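Local coordinates for protein amine Dehydrogenase (Pseudomonas putida, PDB 1JMX) that forms the seven-bladed beta-propeller subunit of a quinohemoprotein amine dehydrogenase, an enzyme that probably oxidises primary amines with a quinone cofactor and heme c, at residues Met14-Asn18 against Pro45-Met50; Tyr199-Ser205 against Phe258-Arg262; Lys289-Asp294 against Thr325-Asn331; Leu293-Cys299 against Leu311-Asp317; Lys305-Leu309 against Val320-Asp324. All coordinates share one frame. Numbering follows the deposited sequence.

Contact 1 (Met14-Asn18 against Pro45-Met50)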
# COMPACT_ATOMS: atom_id res chain seq x y z
N MET B 14 32.36 11.22 -12.88
CA MET B 14 31.20 10.95 -12.05
C MET B 14 30.71 9.54 -12.29
O MET B 14 30.58 9.11 -13.44
CB MET B 14 30.07 11.92 -12.38
CG MET B 14 28.75 11.60 -11.67
SD MET B 14 27.38 12.64 -12.25
CE MET B 14 27.52 13.95 -11.11
N ILE B 15 30.47 8.80 -11.22
CA ILE B 15 29.95 7.46 -11.37
C ILE B 15 28.49 7.41 -10.95
O ILE B 15 28.07 8.10 -10.03
CB ILE B 15 30.74 6.41 -10.58
CG1 ILE B 15 30.72 6.73 -9.09
CG2 ILE B 15 32.13 6.28 -11.13
CD1 ILE B 15 31.21 5.57 -8.22
N VAL B 16 27.72 6.62 -11.69
CA VAL B 16 26.31 6.43 -11.43
C VAL B 16 25.96 5.00 -11.82
O VAL B 16 26.49 4.48 -12.80
CB VAL B 16 25.39 7.40 -12.25
CG1 VAL B 16 25.53 8.82 -11.76
CG2 VAL B 16 25.69 7.31 -13.74
N THR B 17 25.14 4.35 -11.02
CA THR B 17 24.73 3.00 -11.36
C THR B 17 23.33 3.07 -11.99
O THR B 17 22.49 3.88 -11.61
CB THR B 17 24.86 2.02 -10.17
OG1 THR B 17 24.03 2.46 -9.08
CG2 THR B 17 26.32 1.96 -9.71
N ASN B 18 23.14 2.21 -12.97
CA ASN B 18 21.95 2.13 -13.81
C ASN B 18 21.31 0.77 -13.59
O ASN B 18 22.03 -0.20 -13.36
CB ASN B 18 22.46 2.27 -15.23
CG ASN B 18 21.39 2.31 -16.23
OD1 ASN B 18 20.80 3.35 -16.48
ND2 ASN B 18 21.15 1.17 -16.86
N PRO B 45 21.10 -2.05 -4.00
CA PRO B 45 20.63 -0.74 -4.45
C PRO B 45 21.52 -0.10 -5.51
O PRO B 45 21.12 0.84 -6.19
CB PRO B 45 20.64 0.07 -3.17
CG PRO B 45 21.84 -0.47 -2.45
CD PRO B 45 21.70 -1.96 -2.65
N GLY B 46 22.73 -0.63 -5.65
CA GLY B 46 23.67 -0.09 -6.61
C GLY B 46 24.38 1.13 -6.06
O GLY B 46 25.03 1.86 -6.80
N THR B 47 24.28 1.36 -4.76
CA THR B 47 24.91 2.50 -4.12
C THR B 47 26.43 2.38 -4.15
O THR B 47 26.99 1.41 -3.63
CB THR B 47 24.44 2.63 -2.66
OG1 THR B 47 23.02 2.79 -2.64
CG2 THR B 47 25.09 3.83 -1.98
N ALA B 48 27.09 3.38 -4.74
CA ALA B 48 28.55 3.37 -4.85
C ALA B 48 29.27 4.53 -4.19
O ALA B 48 28.71 5.61 -3.99
CB ALA B 48 28.96 3.28 -6.32
N MET B 49 30.53 4.27 -3.83
CA MET B 49 31.42 5.25 -3.22
C MET B 49 32.84 4.97 -3.72
O MET B 49 33.25 3.81 -3.81
CB MET B 49 31.41 5.18 -1.70
CG MET B 49 30.19 5.79 -1.05
SD MET B 49 30.44 6.09 0.71
CE MET B 49 29.85 4.59 1.40
N MET B 50 33.55 6.02 -4.08
CA MET B 50 34.92 5.92 -4.57
C MET B 50 35.92 5.71 -3.45
O MET B 50 35.82 6.33 -2.39
CB MET B 50 35.29 7.18 -5.35
CG MET B 50 34.61 7.30 -6.69
SD MET B 50 34.90 5.83 -7.67
CE MET B 50 36.64 6.01 -8.04

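Contact 2 (Tyr199-Ser205 against Phe258-Arg262)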
# COMPACT_ATOMS: atom_id res chain seq x y z
N TYR B 199 17.51 9.07 4.72
CA TYR B 199 18.60 9.37 3.79
C TYR B 199 19.35 8.12 3.36
O TYR B 199 19.90 7.40 4.20
CB TYR B 199 19.56 10.36 4.44
CG TYR B 199 19.95 11.52 3.55
CD1 TYR B 199 19.08 12.59 3.36
CD2 TYR B 199 21.18 11.54 2.91
CE1 TYR B 199 19.43 13.65 2.54
CE2 TYR B 199 21.54 12.60 2.09
CZ TYR B 199 20.66 13.65 1.91
OH TYR B 199 21.01 14.70 1.11
N PHE B 200 19.37 7.87 2.06
CA PHE B 200 20.05 6.71 1.50
C PHE B 200 21.11 7.14 0.50
O PHE B 200 21.54 6.35 -0.34
CB PHE B 200 19.05 5.80 0.79
CG PHE B 200 17.92 5.35 1.66
CD1 PHE B 200 18.17 4.91 2.96
CD2 PHE B 200 16.61 5.39 1.20
CE1 PHE B 200 17.13 4.52 3.79
CE2 PHE B 200 15.56 5.00 2.01
CZ PHE B 200 15.82 4.57 3.31
N TRP B 201 21.55 8.38 0.60
CA TRP B 201 22.53 8.91 -0.34
C TRP B 201 23.79 9.44 0.35
O TRP B 201 23.81 10.57 0.84
CB TRP B 201 21.86 10.00 -1.20
CG TRP B 201 20.55 9.54 -1.86
CD1 TRP B 201 20.41 8.93 -3.08
CD2 TRP B 201 19.21 9.64 -1.32
NE1 TRP B 201 19.09 8.64 -3.32
CE2 TRP B 201 18.33 9.07 -2.27
CE3 TRP B 201 18.68 10.15 -0.13
CZ2 TRP B 201 16.95 9.00 -2.06
CZ3 TRP B 201 17.30 10.08 0.07
CH2 TRP B 201 16.46 9.51 -0.89
N PRO B 202 24.84 8.60 0.45
CA PRO B 202 26.10 8.99 1.08
C PRO B 202 26.93 9.81 0.08
O PRO B 202 27.81 9.28 -0.61
CB PRO B 202 26.76 7.64 1.40
CG PRO B 202 26.33 6.81 0.23
CD PRO B 202 24.87 7.17 0.06
N HIS B 203 26.62 11.10 -0.01
CA HIS B 203 27.32 12.00 -0.92
C HIS B 203 28.80 12.14 -0.58
O HIS B 203 29.17 12.31 0.58
CB HIS B 203 26.74 13.42 -0.88
CG HIS B 203 25.24 13.49 -0.90
ND1 HIS B 203 24.51 13.35 -2.06
CD2 HIS B 203 24.35 13.79 0.07
CE1 HIS B 203 23.23 13.56 -1.80
NE2 HIS B 203 23.11 13.83 -0.51
N GLN B 204 29.63 12.06 -1.61
CA GLN B 204 31.06 12.26 -1.45
C GLN B 204 31.25 13.63 -2.11
O GLN B 204 31.73 13.74 -3.24
CB GLN B 204 31.86 11.17 -2.17
CG GLN B 204 31.75 9.80 -1.49
CD GLN B 204 32.69 8.77 -2.08
OE1 GLN B 204 32.76 8.59 -3.29
NE2 GLN B 204 33.42 8.08 -1.21
N SER B 205 30.80 14.66 -1.40
CA SER B 205 30.85 16.04 -1.90
C SER B 205 32.19 16.74 -1.72
O SER B 205 32.99 16.36 -0.87
CB SER B 205 29.74 16.87 -1.25
OG SER B 205 29.98 17.03 0.14
N PHE B 258 14.42 15.10 -1.08
CA PHE B 258 15.04 13.84 -0.69
C PHE B 258 16.51 14.04 -0.34
O PHE B 258 17.01 13.49 0.65
CB PHE B 258 14.88 12.80 -1.80
CG PHE B 258 13.66 11.93 -1.65
CD1 PHE B 258 12.70 12.21 -0.68
CD2 PHE B 258 13.48 10.83 -2.48
CE1 PHE B 258 11.57 11.40 -0.53
CE2 PHE B 258 12.35 10.01 -2.34
CZ PHE B 258 11.40 10.30 -1.37
N THR B 259 17.21 14.81 -1.17
CA THR B 259 18.62 15.12 -0.94
C THR B 259 18.84 16.62 -1.03
O THR B 259 18.05 17.36 -1.64
CB THR B 259 19.54 14.44 -1.96
OG1 THR B 259 19.25 14.94 -3.27
CG2 THR B 259 19.38 12.94 -1.94
N GLY B 260 19.93 17.07 -0.40
CA GLY B 260 20.27 18.47 -0.41
C GLY B 260 21.76 18.62 -0.17
O GLY B 260 22.32 17.90 0.64
N LEU B 261 22.39 19.51 -0.93
CA LEU B 261 23.82 19.77 -0.79
C LEU B 261 24.13 21.25 -0.79
O LEU B 261 23.45 22.06 -1.43
CB LEU B 261 24.64 19.14 -1.93
CG LEU B 261 25.02 17.66 -1.91
CD1 LEU B 261 25.87 17.38 -3.13
CD2 LEU B 261 25.77 17.31 -0.63
N ARG B 262 25.19 21.59 -0.07
CA ARG B 262 25.66 22.95 -0.02
C ARG B 262 26.64 23.11 -1.16
O ARG B 262 27.41 22.19 -1.47
CB ARG B 262 26.33 23.27 1.30
CG ARG B 262 25.33 23.55 2.36
CD ARG B 262 25.93 24.45 3.36
NE ARG B 262 26.73 23.74 4.33
CZ ARG B 262 27.42 24.34 5.29
NH1 ARG B 262 27.43 25.67 5.39
NH2 ARG B 262 28.02 23.60 6.23
O HOH W 1 22.72 16.61 2.81

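Contact 3 (Lys289-Asp294 against Thr325-Asn331)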
# COMPACT_ATOMS: atom_id res chain seq x y z
N LYS B 289 15.27 30.75 -4.97
CA LYS B 289 14.72 30.34 -6.26
C LYS B 289 14.41 28.84 -6.37
O LYS B 289 15.09 28.01 -5.78
CB LYS B 289 15.67 30.73 -7.39
CG LYS B 289 15.10 30.59 -8.78
CD LYS B 289 16.03 31.25 -9.78
CE LYS B 289 15.49 31.20 -11.20
NZ LYS B 289 16.44 31.86 -12.14
N ALA B 290 13.38 28.52 -7.15
CA ALA B 290 12.97 27.14 -7.36
C ALA B 290 12.78 26.93 -8.86
O ALA B 290 12.43 27.86 -9.59
CB ALA B 290 11.68 26.86 -6.61
N ALA B 291 13.10 25.73 -9.33
CA ALA B 291 12.95 25.40 -10.73
C ALA B 291 12.10 24.14 -10.88
O ALA B 291 12.18 23.23 -10.05
CB ALA B 291 14.32 25.20 -11.37
N ASN B 292 11.26 24.13 -11.91
CA ASN B 292 10.41 22.97 -12.20
C ASN B 292 11.22 21.94 -12.97
O ASN B 292 12.05 22.29 -13.81
CB ASN B 292 9.17 23.37 -13.00
CG ASN B 292 8.25 24.27 -12.21
OD1 ASN B 292 8.11 24.13 -10.98
ND2 ASN B 292 7.63 25.22 -12.89
N LEU B 293 10.99 20.67 -12.66
CA LEU B 293 11.72 19.57 -13.30
C LEU B 293 10.89 18.83 -14.34
O LEU B 293 9.67 18.94 -14.38
CB LEU B 293 12.17 18.58 -12.22
CG LEU B 293 12.91 19.19 -11.03
CD1 LEU B 293 13.08 18.18 -9.94
CD2 LEU B 293 14.26 19.71 -11.49
N ASP B 294 11.58 18.08 -15.20
CA ASP B 294 10.92 17.30 -16.24
C ASP B 294 10.22 16.09 -15.60
O ASP B 294 9.32 15.50 -16.19
CB ASP B 294 11.94 16.82 -17.28
CG ASP B 294 12.49 17.96 -18.14
OD1 ASP B 294 12.19 19.15 -17.88
OD2 ASP B 294 13.23 17.65 -19.09
N THR B 325 21.78 30.36 -12.40
CA THR B 325 20.52 30.68 -13.04
C THR B 325 19.42 29.69 -12.67
O THR B 325 18.25 29.99 -12.83
CB THR B 325 20.68 30.73 -14.58
OG1 THR B 325 21.10 29.45 -15.07
CG2 THR B 325 21.72 31.77 -14.97
N LEU B 326 19.81 28.53 -12.14
CA LEU B 326 18.88 27.45 -11.76
C LEU B 326 18.09 26.91 -12.97
O LEU B 326 16.90 26.60 -12.88
CB LEU B 326 17.90 27.87 -10.64
CG LEU B 326 18.05 27.17 -9.28
CD1 LEU B 326 16.69 27.07 -8.59
CD2 LEU B 326 18.63 25.78 -9.45
N GLU B 327 18.78 26.79 -14.10
CA GLU B 327 18.14 26.29 -15.30
C GLU B 327 18.88 25.13 -15.93
O GLU B 327 20.11 25.11 -15.99
CB GLU B 327 17.93 27.40 -16.31
CG GLU B 327 16.84 28.37 -15.88
CD GLU B 327 16.50 29.40 -16.94
OE1 GLU B 327 15.60 30.24 -16.69
OE2 GLU B 327 17.14 29.36 -18.02
N LYS B 328 18.10 24.17 -16.42
CA LYS B 328 18.64 22.98 -17.04
C LYS B 328 19.38 23.31 -18.32
O LYS B 328 18.80 23.86 -19.26
CB LYS B 328 17.54 21.97 -17.32
CG LYS B 328 18.07 20.56 -17.57
CD LYS B 328 17.00 19.65 -18.11
CE LYS B 328 16.60 20.07 -19.50
NZ LYS B 328 15.58 19.16 -20.07
N VAL B 329 20.67 23.01 -18.32
CA VAL B 329 21.56 23.22 -19.46
C VAL B 329 21.42 22.06 -20.44
O VAL B 329 21.34 22.27 -21.65
CB VAL B 329 23.04 23.36 -19.01
CG1 VAL B 329 23.96 23.48 -20.22
CG2 VAL B 329 23.20 24.57 -18.09
N LYS B 330 21.40 20.83 -19.92
CA LYS B 330 21.25 19.66 -20.78
C LYS B 330 20.92 18.40 -20.01
O LYS B 330 20.73 18.43 -18.80
CB LYS B 330 22.49 19.44 -21.65
CG LYS B 330 23.79 19.24 -20.90
CD LYS B 330 24.95 19.05 -21.87
CE LYS B 330 24.83 17.73 -22.63
NZ LYS B 330 26.11 17.34 -23.34
N ASN B 331 20.78 17.29 -20.74
CA ASN B 331 20.48 16.00 -20.15
C ASN B 331 21.43 14.97 -20.69
O ASN B 331 21.70 14.93 -21.89
CB ASN B 331 19.05 15.54 -20.50
CG ASN B 331 18.00 16.35 -19.81
OD1 ASN B 331 17.43 17.27 -20.40
ND2 ASN B 331 17.73 16.02 -18.56

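Contact 4 (Leu293-Cys299 against Leu311-Asp317)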
# COMPACT_ATOMS: atom_id res chain seq x y z
N LEU B 293 10.99 20.67 -12.66
CA LEU B 293 11.72 19.57 -13.30
C LEU B 293 10.89 18.83 -14.34
O LEU B 293 9.67 18.94 -14.38
CB LEU B 293 12.17 18.58 -12.22
CG LEU B 293 12.91 19.19 -11.03
CD1 LEU B 293 13.08 18.18 -9.94
CD2 LEU B 293 14.26 19.71 -11.49
N ASP B 294 11.58 18.08 -15.20
CA ASP B 294 10.92 17.30 -16.24
C ASP B 294 10.22 16.09 -15.60
O ASP B 294 9.32 15.50 -16.19
CB ASP B 294 11.94 16.82 -17.28
CG ASP B 294 12.49 17.96 -18.14
OD1 ASP B 294 12.19 19.15 -17.88
OD2 ASP B 294 13.23 17.65 -19.09
N HIS B 295 10.69 15.73 -14.41
CA HIS B 295 10.14 14.62 -13.63
C HIS B 295 10.83 14.61 -12.27
O HIS B 295 11.73 15.43 -12.02
CB HIS B 295 10.28 13.27 -14.35
CG HIS B 295 11.70 12.88 -14.66
ND1 HIS B 295 12.54 12.32 -13.72
CD2 HIS B 295 12.41 12.94 -15.81
CE1 HIS B 295 13.71 12.06 -14.28
NE2 HIS B 295 13.65 12.42 -15.55
N THR B 296 10.40 13.73 -11.38
CA THR B 296 11.00 13.63 -10.06
C THR B 296 12.44 13.17 -10.16
O THR B 296 12.78 12.32 -10.98
CB THR B 296 10.23 12.64 -9.16
OG1 THR B 296 8.89 13.10 -8.99
CG2 THR B 296 10.86 12.52 -7.79
N TYR B 297 13.30 13.81 -9.37
CA TYR B 297 14.71 13.45 -9.28
C TYR B 297 14.98 13.26 -7.79
O TYR B 297 14.38 13.93 -6.96
CB TYR B 297 15.61 14.56 -9.85
CG TYR B 297 15.64 14.63 -11.36
CD1 TYR B 297 14.83 15.54 -12.05
CD2 TYR B 297 16.50 13.82 -12.11
CE1 TYR B 297 14.87 15.63 -13.44
CE2 TYR B 297 16.54 13.90 -13.50
CZ TYR B 297 15.72 14.81 -14.16
OH TYR B 297 15.72 14.87 -15.53
N TYR B 298 15.84 12.31 -7.45
CA TYR B 298 16.14 12.03 -6.04
C TYR B 298 17.39 12.69 -5.47
O TYR B 298 17.36 13.27 -4.39
CB TYR B 298 16.39 10.53 -5.83
CG TYR B 298 15.22 9.59 -5.94
CD1 TYR B 298 13.91 10.01 -5.67
CD2 TYR B 298 15.44 8.25 -6.24
CE1 TYR B 298 12.85 9.09 -5.68
CE2 TYR B 298 14.40 7.34 -6.25
CZ TYR B 298 13.12 7.75 -5.98
OH TYR B 298 12.11 6.81 -5.98
N CYS B 299 18.48 12.54 -6.21
CA CYS B 299 19.79 12.97 -5.75
C CYS B 299 20.56 14.08 -6.47
O CYS B 299 20.80 14.00 -7.67
CB CYS B 299 20.65 11.71 -5.69
SG CYS B 299 22.12 11.82 -4.72
N LEU B 311 21.44 16.17 -11.48
CA LEU B 311 20.29 15.59 -10.81
C LEU B 311 20.19 14.15 -11.30
O LEU B 311 20.05 13.90 -12.49
CB LEU B 311 19.01 16.36 -11.14
CG LEU B 311 18.94 17.85 -10.77
CD1 LEU B 311 17.51 18.33 -10.96
CD2 LEU B 311 19.37 18.07 -9.32
N GLY B 312 20.30 13.20 -10.37
CA GLY B 312 20.24 11.80 -10.72
C GLY B 312 19.18 11.01 -9.98
O GLY B 312 18.35 11.59 -9.29
N GLY B 313 19.26 9.69 -10.08
CA GLY B 313 18.28 8.82 -9.45
C GLY B 313 17.05 8.78 -10.34
O GLY B 313 17.03 9.44 -11.38
N THR B 314 16.06 7.98 -9.98
CA THR B 314 14.82 7.91 -10.75
C THR B 314 14.92 7.15 -12.10
O THR B 314 15.10 5.93 -12.10
CB THR B 314 14.20 9.35 -10.85
OG1 THR B 314 13.60 9.70 -9.60
CG2 THR B 314 13.18 9.48 -11.94
N PHE B 315 14.84 7.86 -13.22
CA PHE B 315 14.89 7.25 -14.54
C PHE B 315 16.34 7.12 -15.01
O PHE B 315 17.25 7.09 -14.19
CB PHE B 315 14.07 8.06 -15.55
CG PHE B 315 12.58 8.01 -15.32
CD1 PHE B 315 11.80 9.14 -15.51
CD2 PHE B 315 11.96 6.83 -14.94
CE1 PHE B 315 10.42 9.10 -15.32
CE2 PHE B 315 10.58 6.78 -14.75
CZ PHE B 315 9.82 7.92 -14.94
N ASN B 316 16.54 7.08 -16.32
CA ASN B 316 17.88 6.92 -16.88
C ASN B 316 18.58 8.17 -17.39
O ASN B 316 19.50 8.06 -18.20
CB ASN B 316 17.87 5.86 -17.99
CG ASN B 316 17.04 6.26 -19.17
OD1 ASN B 316 16.32 7.26 -19.12
ND2 ASN B 316 17.11 5.49 -20.24
N ASP B 317 18.16 9.35 -16.94
CA ASP B 317 18.83 10.58 -17.39
C ASP B 317 19.29 11.51 -16.28
O ASP B 317 18.65 11.63 -15.23
CB ASP B 317 17.95 11.35 -18.39
CG ASP B 317 16.73 12.01 -17.74
OD1 ASP B 317 15.72 11.31 -17.54
OD2 ASP B 317 16.78 13.21 -17.43

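Contact 5 (Lys305-Leu309 against Val320-Asp324)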
# COMPACT_ATOMS: atom_id res chain seq x y z
N LYS B 305 34.05 22.51 -8.59
CA LYS B 305 33.95 23.96 -8.45
C LYS B 305 32.55 24.45 -8.11
O LYS B 305 32.40 25.54 -7.55
CB LYS B 305 34.46 24.66 -9.72
CG LYS B 305 35.98 24.65 -9.87
CD LYS B 305 36.41 25.32 -11.18
CE LYS B 305 35.91 26.77 -11.26
NZ LYS B 305 36.15 27.39 -12.61
N GLY B 306 31.54 23.64 -8.38
CA GLY B 306 30.18 24.05 -8.10
C GLY B 306 29.58 24.85 -9.25
O GLY B 306 28.70 25.68 -9.03
N ASP B 307 30.12 24.64 -10.46
CA ASP B 307 29.65 25.30 -11.68
C ASP B 307 28.49 24.52 -12.30
O ASP B 307 27.78 25.03 -13.17
CB ASP B 307 30.76 25.35 -12.74
CG ASP B 307 32.01 26.05 -12.26
OD1 ASP B 307 31.92 27.06 -11.52
OD2 ASP B 307 33.10 25.59 -12.68
N LYS B 308 28.37 23.24 -11.94
CA LYS B 308 27.30 22.40 -12.43
C LYS B 308 26.62 21.69 -11.29
O LYS B 308 27.23 21.44 -10.26
CB LYS B 308 27.82 21.33 -13.38
CG LYS B 308 28.35 21.83 -14.68
CD LYS B 308 28.83 20.64 -15.46
CE LYS B 308 29.54 21.08 -16.70
NZ LYS B 308 30.24 19.92 -17.27
N LEU B 309 25.35 21.38 -11.50
CA LEU B 309 24.52 20.69 -10.53
C LEU B 309 23.86 19.58 -11.31
O LEU B 309 23.11 19.83 -12.25
CB LEU B 309 23.44 21.63 -9.98
CG LEU B 309 22.89 21.45 -8.56
CD1 LEU B 309 21.64 22.30 -8.41
CD2 LEU B 309 22.58 20.01 -8.26
N VAL B 320 21.44 18.36 -16.11
CA VAL B 320 22.59 19.21 -15.78
C VAL B 320 22.05 20.62 -15.65
O VAL B 320 21.42 21.14 -16.58
CB VAL B 320 23.70 19.18 -16.86
CG1 VAL B 320 24.89 19.99 -16.38
CG2 VAL B 320 24.12 17.75 -17.14
N PHE B 321 22.27 21.22 -14.49
CA PHE B 321 21.81 22.57 -14.20
C PHE B 321 22.92 23.56 -13.96
O PHE B 321 24.03 23.20 -13.56
CB PHE B 321 20.93 22.56 -12.94
CG PHE B 321 19.49 22.27 -13.20
CD1 PHE B 321 19.08 20.99 -13.57
CD2 PHE B 321 18.54 23.27 -13.07
CE1 PHE B 321 17.73 20.72 -13.79
CE2 PHE B 321 17.18 23.01 -13.30
CZ PHE B 321 16.78 21.74 -13.66
N ASN B 322 22.62 24.82 -14.23
CA ASN B 322 23.53 25.91 -13.97
C ASN B 322 23.01 26.28 -12.60
O ASN B 322 21.83 26.62 -12.47
CB ASN B 322 23.30 27.07 -14.94
CG ASN B 322 24.19 28.26 -14.64
OD1 ASN B 322 24.11 28.85 -13.56
ND2 ASN B 322 25.03 28.61 -15.59
N PRO B 323 23.84 26.17 -11.55
CA PRO B 323 23.36 26.51 -10.21
C PRO B 323 23.03 27.99 -9.96
O PRO B 323 22.21 28.30 -9.09
CB PRO B 323 24.50 26.01 -9.31
CG PRO B 323 25.69 26.21 -10.16
CD PRO B 323 25.24 25.73 -11.52
N ASP B 324 23.63 28.89 -10.74
CA ASP B 324 23.38 30.32 -10.58
C ASP B 324 22.02 30.71 -11.14
O ASP B 324 21.20 31.30 -10.44
CB ASP B 324 24.47 31.15 -11.28
CG ASP B 324 25.86 30.83 -10.77
OD1 ASP B 324 26.06 30.82 -9.53
OD2 ASP B 324 26.75 30.57 -11.61

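Contact 1 (Met14-Asn18 against Pro45-Met50)
P45, joined through a cis peptide, leads the chain up to G46, the residue nearest T17 (CA to CA 5.8 Å). The hydroxyl of T17 donates to the carbonyl of G46, OG1 to O 2.6 Å; T17 OG1 is also hydrogen-bonded to T342. A side chain at G46 would collide with T17 OG1, and its positive phi calls for glycine as well. G46 and T47 together face L60 in a G1 beta bulge. From here strand 47-50 runs at 160° to strand 14-18, with axes 7.2 Å apart at their closest. The two belong to different sheets, consecutive blades of a beta-propeller, so they meet through side chains instead of backbone pairing. A48 turns toward I15, placing its CB 3.7 Å from I15 CD1. M49 points away from this interface, as do M14 and V16 on the facing strand. M50 points toward strand 14-18 again, and its SD lies 3.7 Å from CD1 of I15, which thus touches both A48 and M50.

Contact 2 (Tyr199-Ser205 against Phe258-Arg262)
In the core of the beta-propeller, segment 199-205, part of the loop linking strands 178-182 and 209-218, passes over strand 257-262, the first strand of a later blade, close to the middle of the chain. The segment has no strand pairing with 258-262 and makes contact mainly through aromatic side chains. W201 and F258 meet obliquely, their six-membered rings 5.5 Å between centroids with planes at 32°, and W201 CH2 comes within 3.6 Å of F258 CD2. T259 fits beside the indole, its CG2 3.4 Å from W201 CD2, while its hydroxyl is bound to the backbone of Y298 and V300 in the neighbouring blade. An inverse gamma turn centred on P202 separates W201 from H203, both of which point toward the strand. CD2 of L261 lies over one face of the H203 imidazole in a CH-pi contact, 4.1 Å from the ring centroid, and 4.0 Å from S205 CB. Y199, first residue of the segment, reaches in: its OH accepts a hydrogen bond from G260 N at 3.0 Å and shares another with H203 NE2 at 2.8 Å. A water 3.1 Å from Y199 OH donates to G260 O at 2.6 Å.

Contact 3 (Lys289-Asp294 against Thr325-Asn331)
Two lysines, one from each segment, supply the polar links, each reaching from the outermost strand of its own propeller blade to the chain beside the outermost strand of the other. K289, fully extended, carries its ammonium group across to the chain before strand 327-333, where NZ donates to T325 O at 2.7 Å. K328 returns the link: its NZ forms a salt bridge with D294 OD2 at 3.0 Å and also donates to N331 OD1, 2.7 Å away in its own strand. The amide of T325 is satisfied by the N322 side chain. Between the two lysines sits L326, buried and in a left-handed backbone conformation, which forms a G1 bulge with E327 opposite N322. Its CD1 packs 3.4 Å from K289 O and 4.1 Å from A291 CB, and its own carbonyl O lies 3.3 Å from A291 CB. Although the segments run within 17° of parallel, their backbones do not pair. The blades therefore meet through one leucine set between two hydrogen-bonded lysines.

Contact 4 (Leu293-Cys299 against Leu311-Asp317)
C299 and G312 form an antiparallel hydrogen-bonded pair, CA to CA 5.1 Å, with G312 N to C299 O at 2.9 Å and C299 N to G312 O at 3.2 Å. Y298 N donates to G312 O, at 3.2 Å, because Y298 and C299 make a classic bulge where the first two strands of this propeller blade meet. G313, at positive phi, has no room for a side chain against Y298 CB. The chain swings round to F315, whose edge meets the face of H295, centroids 4.8 Å apart. L311 CB sits over the Y297 ring in a CH-pi contact, 4.0 Å from its centroid. Both carboxylate oxygens of D317 are engaged: H295 NE2 donates to OD1 at 3.1 Å and Y297 OH to OD2 at 2.7 Å. H295 ND1 donates to T296 O at 2.8 Å. Another chain of the enzyme lies alongside, hydrogen-bonded to T296 and Y298. With both ring nitrogens of H295 donating, the geometry is consistent with a charged imidazolium beside the D317 carboxylate.

Contact 5 (Lys305-Leu309 against Val320-Asp324)
Backbone hydrogen bonds fix the register. L309 N donates to F321 O at 3.0 Å and F321 N to L309 O at 2.8 Å, making L309 and F321 an antiparallel hydrogen-bonded pair with CA atoms 4.9 Å apart. A CA-H...O contact from K308 CA to F321 O, 3.6 Å, flanks it. These residues join the second and third strands of a four-stranded propeller blade, and segment 305-309 is the end of the turn that brings the chain back from the blade's first strand; D303 OD2 accepts hydrogen bonds from the amides of G306 and D307 in that turn. Van der Waals contacts take over where the pairing stops. P323 has no amide hydrogen to offer, and its ring instead abuts the turn, CD 3.1 Å from D307 O and CG 3.3 Å from G306 O. L309 CB and F321 CB, on the same face of the sheet, lie 4.0 Å apart, while the aliphatic part of K308 brings CD to 4.1 Å from V320 CG1. Charged groups lie at the margins: K305 NZ bridges to D307 OD2 at 3.5 Å within the turn, and K308 NZ forms a salt bridge with D31 of the next blade.

Contact 1 precedes contact 2 along the chain, both near the propeller's middle with centres 13 Å apart; a hydrogen bond from M50 N to Q204 OE1 joins them. Contacts 3, 4 and 5 interlock later: contact 5 lies between the segments of contact 3, contact 4 starts within the first of them, sharing L293 and D294, and the segments of 4 and 5 alternate. All three involve the blade of strands 299-302 to 327-333: contact 4 lies at its inner end, contact 5 joins its middle strands, and contact 3 ties its outer strand to the preceding blade. T259 bridges contacts 2 and 4. The set runs from centre to rim, contacts 1 and 3 having centres 23 Å apart.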